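Local coordinates for protein LAE5 (Uncultured bacterium, PDB 5JD3) that probably hydrolyses carboxylic esters as an esterase of the GDSL-like lipase/acylhydrolase family, at residues V31-S36 / V107-G112; I37-R42 / G82-T87; R118-P123 / D167-R172; L155-F160 / V192-A197. All blocks are in the same frame, centred on the assembly; numbering follows the deposited sequence.

Interaction 1: V31-S36 / V107-G112; sequences VIIGDS and VAMMIG
Ile32 lies beside Ala108 in neighbouring parallel strands, with Val31 paired to Val107 and Ile33 to Met109; three backbone bonds establish this register. Ala108 N donates to Val31 O (2.8 Å), Ile33 N to Ala108 O (2.9 Å) and Met110 N to Ile33 O (3.1 Å), so donors come from both strands, whose directions differ by 17°. A CA-H...O contact from Ile32 CA to Ala108 O, 3.2 Å, adds to the ladder.

On the face of the sheet that carries Ile32, the methyl of Ala108 touches both branches of that residue: its CB lies 3.8 Å from Ile32 CG1 and 4.1 Å from Ile32 CG2. A chi1 of -53° sets CG1 beside the backbone N and CG2 beside the carbonyl carbon, which turns both branches to this methyl. On the other face Ile33 CG2 lies 4.2 Å from Met109 CB, but Met109 bends at chi3 (46°) and its end leads off to Met153 and Leu155.

Further out, Tyr59, Val60 and Leu63 of helix 59-70 cover Ile32, while Arg94 and Val99 of helix 88-100 pack on Ile33. Past the strand ends, Gly112 N donates to a water that is also placed to donate to Asp35 OD2, though it has other acceptors in range, and Asp35 OD1 caps Ile37 N. The paired strands thus deliver Ser36, the probable nucleophile, to a helix start, where its OG is hydrogen-bonded to His216 NE2.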
# COMPACT_ATOMS: atom_id res chain seq x y z
N VAL A 31 1.64 -10.49 -4.03
CA VAL A 31 2.60 -9.99 -3.07
C VAL A 31 2.36 -8.50 -2.80
O VAL A 31 2.42 -7.68 -3.71
CB VAL A 31 4.05 -10.19 -3.56
CG1 VAL A 31 5.02 -9.37 -2.72
CG2 VAL A 31 4.42 -11.67 -3.51
N ILE A 32 2.09 -8.18 -1.54
CA ILE A 32 1.84 -6.80 -1.15
C ILE A 32 2.99 -6.26 -0.31
O ILE A 32 3.30 -6.79 0.76
CB ILE A 32 0.52 -6.67 -0.36
CG1 ILE A 32 -0.63 -7.30 -1.15
CG2 ILE A 32 0.23 -5.21 -0.04
CD1 ILE A 32 -1.94 -7.32 -0.40
N ILE A 33 3.63 -5.20 -0.81
CA ILE A 33 4.84 -4.67 -0.19
C ILE A 33 4.68 -3.18 0.14
O ILE A 33 4.04 -2.44 -0.60
CB ILE A 33 6.07 -4.89 -1.11
CG1 ILE A 33 7.36 -4.45 -0.42
CG2 ILE A 33 5.88 -4.20 -2.45
CD1 ILE A 33 8.61 -4.75 -1.22
N GLY A 34 5.24 -2.76 1.27
CA GLY A 34 5.15 -1.37 1.69
C GLY A 34 5.73 -1.12 3.07
O GLY A 34 6.62 -1.83 3.52
N ASP A 35 5.21 -0.09 3.73
CA ASP A 35 5.70 0.29 5.06
C ASP A 35 4.92 -0.39 6.18
O ASP A 35 4.42 -1.50 6.01
CB ASP A 35 5.65 1.81 5.23
CG ASP A 35 4.35 2.42 4.73
OD1 ASP A 35 3.29 1.81 4.94
OD2 ASP A 35 4.40 3.51 4.13
N SER A 36 4.82 0.28 7.33
CA SER A 36 4.19 -0.31 8.51
C SER A 36 2.69 -0.52 8.32
O SER A 36 2.10 -1.38 8.97
CB SER A 36 4.43 0.57 9.74
OG SER A 36 3.56 1.69 9.74
N VAL A 107 1.54 -7.94 -8.06
CA VAL A 107 2.25 -7.16 -7.04
C VAL A 107 1.46 -5.91 -6.68
O VAL A 107 1.14 -5.09 -7.54
CB VAL A 107 3.66 -6.76 -7.51
CG1 VAL A 107 4.27 -5.76 -6.54
CG2 VAL A 107 4.55 -7.98 -7.65
N ALA A 108 1.15 -5.77 -5.40
CA ALA A 108 0.52 -4.55 -4.90
C ALA A 108 1.54 -3.76 -4.08
O ALA A 108 2.19 -4.30 -3.19
CB ALA A 108 -0.70 -4.89 -4.06
N MET A 109 1.68 -2.48 -4.40
CA MET A 109 2.65 -1.65 -3.70
C MET A 109 2.02 -0.39 -3.12
O MET A 109 1.27 0.32 -3.80
CB MET A 109 3.80 -1.27 -4.64
CG MET A 109 4.75 -0.24 -4.06
SD MET A 109 6.28 -0.09 -5.00
CE MET A 109 5.64 -0.03 -6.67
N MET A 110 2.31 -0.14 -1.85
CA MET A 110 1.87 1.08 -1.19
C MET A 110 3.03 1.72 -0.46
O MET A 110 3.49 1.23 0.57
CB MET A 110 0.73 0.77 -0.21
CG MET A 110 0.36 1.95 0.64
SD MET A 110 -1.00 1.60 1.76
CE MET A 110 -0.81 2.98 2.88
N ILE A 111 3.52 2.84 -1.00
CA ILE A 111 4.69 3.50 -0.45
C ILE A 111 4.61 5.01 -0.69
O ILE A 111 4.00 5.46 -1.66
CB ILE A 111 5.99 2.92 -1.07
CG1 ILE A 111 7.20 3.24 -0.19
CG2 ILE A 111 6.18 3.40 -2.51
CD1 ILE A 111 7.21 2.49 1.12
N GLY A 112 5.20 5.78 0.21
CA GLY A 112 5.19 7.23 0.08
C GLY A 112 4.93 7.97 1.38
O GLY A 112 5.35 9.12 1.52
O HOH W 1 6.32 5.27 3.01

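Interaction 2: I37-R42 / G82-T87; sequences ITDAGR and GNSGNT
Asp39 and Arg42 converge on the backbone of Gly82, and Asp39 can be followed outward atom by atom. Its CB lies 3.2 Å from Gly82 O. With CG anti to the backbone N (chi1 -167°), the carboxylate continues past that carbonyl towards Ser84. OD2 then accepts from Ser84 N at 3.3 Å through its anti lone pair, with Ser84 OG close by; whether that hydroxyl gives its proton to OD2 is not settled. OD1 turns back to its own segment and accepts from Arg42 N (3.2 Å), nearly along the C-O axis, which forms an Asx motif over the type I' turn from Asp39 to Arg42.

That turn returns Arg42 to the same glycine. NE and NH2 both reach Gly82 O, at 3.1 and 3.2 Å, a side-on grip on one atom lying at the guanidinium edge. NE is only modestly tilted from the carbonyl plane, whereas NH2 stands 59° above it. NH2 also makes a weak bond to Asn83 OD1 (3.0 Å), the guanidinium and amide planes being 22° apart. The positive group therefore gathers two neighbouring acceptors, and probably eases the closeness of Gly82 O to the Asp39 carboxylate.

Thr38 adds an apolar touch: its CG2 lies 3.7 Å from Gly82 CA, and its OG1 is hydrogen-bonded to Tyr59. The contact joins the end of helix 36-39 and its turn to the loop running from strand 77-82 to helix 88-100, with Asn80 of that strand bonding both Thr38 O and Gly82 N.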
# COMPACT_ATOMS: atom_id res chain seq x y z
N ILE A 37 2.09 0.27 7.44
CA ILE A 37 0.67 0.13 7.14
C ILE A 37 0.43 -1.22 6.46
O ILE A 37 -0.63 -1.82 6.62
CB ILE A 37 0.16 1.28 6.25
CG1 ILE A 37 0.48 2.63 6.91
CG2 ILE A 37 -1.33 1.16 6.01
CD1 ILE A 37 -0.13 2.79 8.29
N THR A 38 1.42 -1.68 5.71
CA THR A 38 1.38 -3.01 5.11
C THR A 38 1.86 -4.05 6.12
O THR A 38 1.25 -5.11 6.28
CB THR A 38 2.23 -3.09 3.84
OG1 THR A 38 1.79 -2.11 2.90
CG2 THR A 38 2.12 -4.47 3.21
N ASP A 39 2.96 -3.73 6.80
CA ASP A 39 3.54 -4.59 7.83
C ASP A 39 2.50 -5.00 8.87
O ASP A 39 2.21 -6.19 9.03
CB ASP A 39 4.71 -3.87 8.51
CG ASP A 39 5.57 -4.80 9.36
OD1 ASP A 39 5.08 -5.84 9.83
OD2 ASP A 39 6.76 -4.47 9.56
N ALA A 40 1.97 -4.01 9.58
CA ALA A 40 0.91 -4.21 10.57
C ALA A 40 1.31 -5.20 11.67
O ALA A 40 0.45 -5.88 12.24
CB ALA A 40 -0.37 -4.67 9.89
N GLY A 41 2.60 -5.28 11.96
CA GLY A 41 3.09 -6.09 13.07
C GLY A 41 3.17 -7.58 12.79
O GLY A 41 3.08 -8.39 13.72
N ARG A 42 3.36 -7.94 11.53
CA ARG A 42 3.50 -9.34 11.15
C ARG A 42 4.79 -9.92 11.72
O ARG A 42 5.72 -9.19 12.06
CB ARG A 42 3.50 -9.49 9.63
CG ARG A 42 4.73 -8.91 8.95
CD ARG A 42 4.63 -8.99 7.43
NE ARG A 42 5.77 -8.37 6.77
CZ ARG A 42 6.85 -9.02 6.37
NH1 ARG A 42 6.95 -10.33 6.56
NH2 ARG A 42 7.84 -8.37 5.77
N GLY A 82 5.50 -6.10 3.94
CA GLY A 82 5.58 -4.75 4.47
C GLY A 82 6.63 -4.62 5.56
O GLY A 82 6.69 -5.43 6.49
N ASN A 83 7.46 -3.58 5.44
CA ASN A 83 8.48 -3.29 6.44
C ASN A 83 8.32 -1.88 7.00
O ASN A 83 8.32 -0.91 6.25
CB ASN A 83 9.88 -3.44 5.84
CG ASN A 83 10.25 -4.89 5.56
OD1 ASN A 83 9.41 -5.78 5.62
ND2 ASN A 83 11.52 -5.12 5.26
N SER A 84 8.18 -1.78 8.32
CA SER A 84 7.95 -0.49 8.98
C SER A 84 9.07 0.52 8.73
O SER A 84 10.25 0.15 8.66
CB SER A 84 7.77 -0.69 10.49
OG SER A 84 6.67 -1.54 10.76
N GLY A 85 8.70 1.78 8.58
CA GLY A 85 9.66 2.86 8.42
C GLY A 85 10.18 3.02 7.00
O GLY A 85 10.92 3.95 6.70
N ASN A 86 9.79 2.10 6.13
CA ASN A 86 10.32 2.05 4.77
C ASN A 86 9.91 3.22 3.88
O ASN A 86 8.76 3.67 3.91
CB ASN A 86 9.90 0.75 4.09
CG ASN A 86 10.91 -0.37 4.30
OD1 ASN A 86 11.21 -1.13 3.39
ND2 ASN A 86 11.43 -0.46 5.52
N THR A 87 10.87 3.71 3.10
CA THR A 87 10.59 4.63 2.01
C THR A 87 10.71 3.86 0.71
O THR A 87 10.98 2.66 0.72
CB THR A 87 11.55 5.83 2.01
OG1 THR A 87 12.89 5.37 1.77
CG2 THR A 87 11.50 6.57 3.34
O HOH W 2 4.53 -2.92 11.76

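Interaction 3: R118-P123 / D167-R172; sequences RQFDLP and DAMRAR
Phe120 meets the first turn of helix 168-187, and aromatic contacts dominate. Met169 CB stands 3.9 Å from the centroid of the Phe120 ring and 11° off its normal, a CH-pi contact over one face. Farther along the same side chain SD lies obliquely 4.8 Å from that centroid, a Met-aromatic contact. Other groups meet the rim: Ala168 CB is 3.7 Å from Phe120 CE1, while Arg172 CB approaches Phe120 CZ at 3.7 Å, near the ring plane.

The polar link lies one turn further along helix 168-187. Arg172 bends at chi2 (71°) and carries its guanidinium past the ring to Gln119, where NH2 donates to OE1 at 2.9 Å on a lone pair in the carbonyl plane; a weaker bond from NE reaches the same oxygen. The amide and guanidinium planes stand 86° apart. Tyr176 OH and Asp115 O engage Gln119 NE2, so both ends of the amide have partners and its flip is well defined.

Each helix end also has polar contacts of its own. Asp167 OD2 accepts from Met169 N (3.0 Å) and from Arg170 N, capping helix 168-187, and Arg118 NH1 forms a salt bridge with Asp121 OD2 at 2.6 Å. The contact thus pairs the last turn of helix 113-121 with the first turns of helix 168-187 near the protein surface, and Met169 continues inward to Trp117 and Phe160.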
# COMPACT_ATOMS: atom_id res chain seq x y z
N ARG A 118 8.86 12.13 6.89
CA ARG A 118 10.16 12.50 7.45
C ARG A 118 10.51 13.96 7.18
O ARG A 118 11.30 14.56 7.91
CB ARG A 118 11.26 11.59 6.89
CG ARG A 118 11.11 10.12 7.26
CD ARG A 118 11.27 9.88 8.76
NE ARG A 118 10.02 10.06 9.49
CZ ARG A 118 9.09 9.11 9.63
NH1 ARG A 118 7.99 9.36 10.31
NH2 ARG A 118 9.28 7.92 9.08
N GLN A 119 9.91 14.53 6.14
CA GLN A 119 10.15 15.93 5.80
C GLN A 119 9.48 16.87 6.80
O GLN A 119 9.71 18.08 6.77
CB GLN A 119 9.67 16.23 4.38
CG GLN A 119 10.25 15.31 3.32
CD GLN A 119 9.71 15.61 1.93
OE1 GLN A 119 9.55 16.77 1.55
NE2 GLN A 119 9.43 14.56 1.17
N PHE A 120 8.65 16.31 7.68
CA PHE A 120 7.89 17.13 8.62
C PHE A 120 8.19 16.84 10.09
O PHE A 120 8.17 17.75 10.91
CB PHE A 120 6.39 16.97 8.35
CG PHE A 120 5.96 17.53 7.02
CD1 PHE A 120 5.70 18.88 6.88
CD2 PHE A 120 5.81 16.71 5.92
CE1 PHE A 120 5.31 19.41 5.66
CE2 PHE A 120 5.41 17.22 4.70
CZ PHE A 120 5.16 18.58 4.57
N ASP A 121 8.46 15.58 10.44
CA ASP A 121 8.81 15.27 11.82
C ASP A 121 10.32 15.28 12.02
O ASP A 121 10.80 15.33 13.16
CB ASP A 121 8.21 13.92 12.26
CG ASP A 121 8.57 12.78 11.33
OD1 ASP A 121 9.54 12.89 10.56
OD2 ASP A 121 7.87 11.74 11.39
N LEU A 122 11.06 15.23 10.92
CA LEU A 122 12.51 15.40 10.95
C LEU A 122 12.97 16.38 9.88
O LEU A 122 13.69 16.01 8.95
CB LEU A 122 13.22 14.05 10.75
CG LEU A 122 13.01 12.97 11.82
CD1 LEU A 122 13.71 11.69 11.40
CD2 LEU A 122 13.51 13.44 13.17
N PRO A 123 12.56 17.66 10.01
CA PRO A 123 12.76 18.65 8.95
C PRO A 123 14.22 19.04 8.73
O PRO A 123 14.57 19.52 7.66
CB PRO A 123 11.95 19.86 9.44
CG PRO A 123 11.14 19.37 10.60
CD PRO A 123 11.93 18.26 11.19
N ASP A 167 -3.22 21.82 4.55
CA ASP A 167 -2.24 21.42 5.55
C ASP A 167 -0.95 21.03 4.82
O ASP A 167 -1.00 20.29 3.83
CB ASP A 167 -2.76 20.25 6.40
CG ASP A 167 -1.72 19.75 7.39
OD1 ASP A 167 -1.72 20.22 8.54
OD2 ASP A 167 -0.91 18.87 7.01
N ALA A 168 0.18 21.52 5.31
CA ALA A 168 1.47 21.35 4.64
C ALA A 168 1.78 19.90 4.30
O ALA A 168 2.30 19.61 3.22
CB ALA A 168 2.58 21.94 5.50
N MET A 169 1.46 18.99 5.22
CA MET A 169 1.75 17.57 5.00
C MET A 169 0.71 16.90 4.12
O MET A 169 1.04 16.04 3.30
CB MET A 169 1.87 16.84 6.34
CG MET A 169 2.05 15.34 6.20
SD MET A 169 2.83 14.56 7.62
CE MET A 169 2.50 12.83 7.25
N ARG A 170 -0.56 17.28 4.28
CA ARG A 170 -1.62 16.74 3.44
C ARG A 170 -1.43 17.16 1.99
O ARG A 170 -1.57 16.35 1.08
CB ARG A 170 -3.00 17.20 3.94
CG ARG A 170 -4.14 16.87 2.99
CD ARG A 170 -4.25 15.37 2.75
NE ARG A 170 -4.99 15.06 1.52
CZ ARG A 170 -6.30 14.79 1.48
NH1 ARG A 170 -6.88 14.52 0.32
NH2 ARG A 170 -7.02 14.79 2.59
N ALA A 171 -1.09 18.43 1.79
CA ALA A 171 -0.84 18.95 0.45
C ALA A 171 0.39 18.30 -0.16
O ALA A 171 0.44 18.04 -1.36
CB ALA A 171 -0.68 20.46 0.49
N ARG A 172 1.39 18.04 0.68
CA ARG A 172 2.61 17.36 0.25
C ARG A 172 2.32 15.91 -0.08
O ARG A 172 2.85 15.36 -1.05
CB ARG A 172 3.69 17.45 1.33
CG ARG A 172 5.05 16.92 0.91
CD ARG A 172 5.72 17.85 -0.09
NE ARG A 172 7.15 17.58 -0.21
CZ ARG A 172 7.97 18.22 -1.04
NH1 ARG A 172 7.49 19.18 -1.83
NH2 ARG A 172 9.26 17.91 -1.08

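Interaction 4: L155-F160 / V192-A197; sequences LLTPYF and VDVQGA
Gln195 reaches Phe160 by leaving its backbone with CG anti to N (chi1 179°) and then bending at chi2 (66°), which lays its amide along the Phe160 backbone. The setting is a beta-alpha-beta crossover: strand 152-156 and edge strand 190-192 are parallel neighbours linked through helix 168-187. OE1 of Gln195 accepts from Phe160 N at 2.8 Å and NE2 returns a weak bond to Phe160 O, so the two groups on one residue are held by one amide; Asp199 OD1 gives NE2 a further partner.

Val192 N donates to Leu155 O (2.9 Å), and Thr157 N to Val192 O (3.2 Å). Leu156 and Val192 run abreast on one face of the sheet, Leu156 CG 3.8 Å from Val192 CB.

Beyond the strand pairing the two chains stay close, their end-to-end directions 9° apart, although the second one turns into a helix. Asp193, centre of an inverse gamma turn, caps helix 194-201 by accepting from Gly196 N at OD2, an oxygen that also salt-bridges Arg181. Val194 CG1 touches Tyr159 CD2 obliquely (3.9 Å), while the Tyr159 hydroxyl is bonded to Ile215 O. Thr157 fits tightly against the start of this helix, its CG2 lying 3.2 Å from Val194 N and 3.4 Å from Gln195 N.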
# COMPACT_ATOMS: atom_id res chain seq x y z
N LEU A 155 -1.03 -0.20 -7.68
CA LEU A 155 -0.41 0.87 -6.92
C LEU A 155 -1.41 1.53 -5.98
O LEU A 155 -2.41 2.10 -6.43
CB LEU A 155 0.21 1.91 -7.85
CG LEU A 155 1.29 1.39 -8.80
CD1 LEU A 155 1.94 2.53 -9.57
CD2 LEU A 155 2.33 0.59 -8.03
N LEU A 156 -1.15 1.44 -4.68
CA LEU A 156 -2.01 2.06 -3.68
C LEU A 156 -1.40 3.38 -3.23
O LEU A 156 -0.27 3.41 -2.73
CB LEU A 156 -2.23 1.13 -2.49
CG LEU A 156 -3.02 -0.16 -2.71
CD1 LEU A 156 -2.15 -1.27 -3.29
CD2 LEU A 156 -3.67 -0.62 -1.41
N THR A 157 -2.15 4.46 -3.39
CA THR A 157 -1.64 5.80 -3.08
C THR A 157 -1.32 5.95 -1.60
O THR A 157 -2.00 5.38 -0.74
CB THR A 157 -2.65 6.89 -3.50
OG1 THR A 157 -2.07 8.19 -3.31
CG2 THR A 157 -3.94 6.80 -2.70
N PRO A 158 -0.25 6.71 -1.29
CA PRO A 158 -0.01 7.06 0.11
C PRO A 158 -1.11 8.00 0.60
O PRO A 158 -1.74 8.66 -0.22
CB PRO A 158 1.35 7.77 0.06
CG PRO A 158 1.44 8.30 -1.33
CD PRO A 158 0.76 7.27 -2.19
N TYR A 159 -1.34 8.05 1.90
CA TYR A 159 -2.42 8.87 2.42
C TYR A 159 -2.02 9.64 3.66
O TYR A 159 -1.01 9.34 4.31
CB TYR A 159 -3.65 8.00 2.73
CG TYR A 159 -3.44 7.05 3.89
CD1 TYR A 159 -3.74 7.44 5.19
CD2 TYR A 159 -2.96 5.77 3.68
CE1 TYR A 159 -3.55 6.57 6.25
CE2 TYR A 159 -2.78 4.90 4.74
CZ TYR A 159 -3.07 5.30 6.02
OH TYR A 159 -2.88 4.44 7.07
N PHE A 160 -2.83 10.64 3.99
CA PHE A 160 -2.73 11.35 5.25
C PHE A 160 -4.15 11.56 5.75
O PHE A 160 -4.96 12.19 5.07
CB PHE A 160 -2.00 12.68 5.07
CG PHE A 160 -1.63 13.36 6.36
CD1 PHE A 160 -1.16 12.62 7.44
CD2 PHE A 160 -1.75 14.73 6.50
CE1 PHE A 160 -0.82 13.24 8.62
CE2 PHE A 160 -1.41 15.36 7.68
CZ PHE A 160 -0.94 14.61 8.75
N VAL A 192 -5.24 2.24 -6.77
CA VAL A 192 -6.23 2.29 -5.70
C VAL A 192 -6.15 3.64 -4.99
O VAL A 192 -5.12 3.98 -4.41
CB VAL A 192 -6.02 1.16 -4.69
CG1 VAL A 192 -7.01 1.28 -3.55
CG2 VAL A 192 -6.15 -0.19 -5.37
N ASP A 193 -7.24 4.39 -5.04
CA ASP A 193 -7.30 5.69 -4.39
C ASP A 193 -7.66 5.54 -2.92
O ASP A 193 -8.82 5.73 -2.53
CB ASP A 193 -8.31 6.60 -5.10
CG ASP A 193 -8.32 8.01 -4.53
OD1 ASP A 193 -9.35 8.70 -4.69
OD2 ASP A 193 -7.31 8.42 -3.94
N VAL A 194 -6.67 5.20 -2.10
CA VAL A 194 -6.85 5.04 -0.67
C VAL A 194 -7.16 6.38 -0.00
O VAL A 194 -8.01 6.46 0.89
CB VAL A 194 -5.60 4.43 -0.01
CG1 VAL A 194 -5.83 4.21 1.48
CG2 VAL A 194 -5.24 3.12 -0.69
N GLN A 195 -6.46 7.43 -0.44
CA GLN A 195 -6.66 8.77 0.10
C GLN A 195 -8.11 9.23 -0.09
O GLN A 195 -8.72 9.77 0.83
CB GLN A 195 -5.71 9.77 -0.57
CG GLN A 195 -5.87 11.20 -0.09
CD GLN A 195 -5.50 11.37 1.37
OE1 GLN A 195 -4.31 11.42 1.72
NE2 GLN A 195 -6.50 11.46 2.24
N GLY A 196 -8.64 8.99 -1.28
CA GLY A 196 -10.02 9.34 -1.57
C GLY A 196 -10.99 8.55 -0.71
O GLY A 196 -12.02 9.08 -0.29
N ALA A 197 -10.65 7.30 -0.44
CA ALA A 197 -11.46 6.44 0.42
C ALA A 197 -11.54 7.02 1.83
O ALA A 197 -12.61 7.04 2.44
CB ALA A 197 -10.91 5.03 0.45

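How the interactions relate
Interactions 1 and 4 belong to one parallel sheet, joined where Met109 O lies 2.8 Å from Leu156 N, a probable hydrogen bond. Interaction 2 adjoins interaction 1 on the other side, with Gly34 O 2.7 Å from Asn83 N. The probable catalytic Ser36 sits at this junction: its CB is 3.2 Å from Ser84 OG, and with His216 and Asp213 it has the geometry of a Ser-His-Asp triad. Tyr159 of interaction 4 reaches the same region, its OH 3.4 Å from Ile37 CD1. Interaction 3 is peripheral, its centre about 21 Å from that of interaction 1, yet it touches interaction 4 through Met169 CE and Phe160 CE1, 3.6 Å apart.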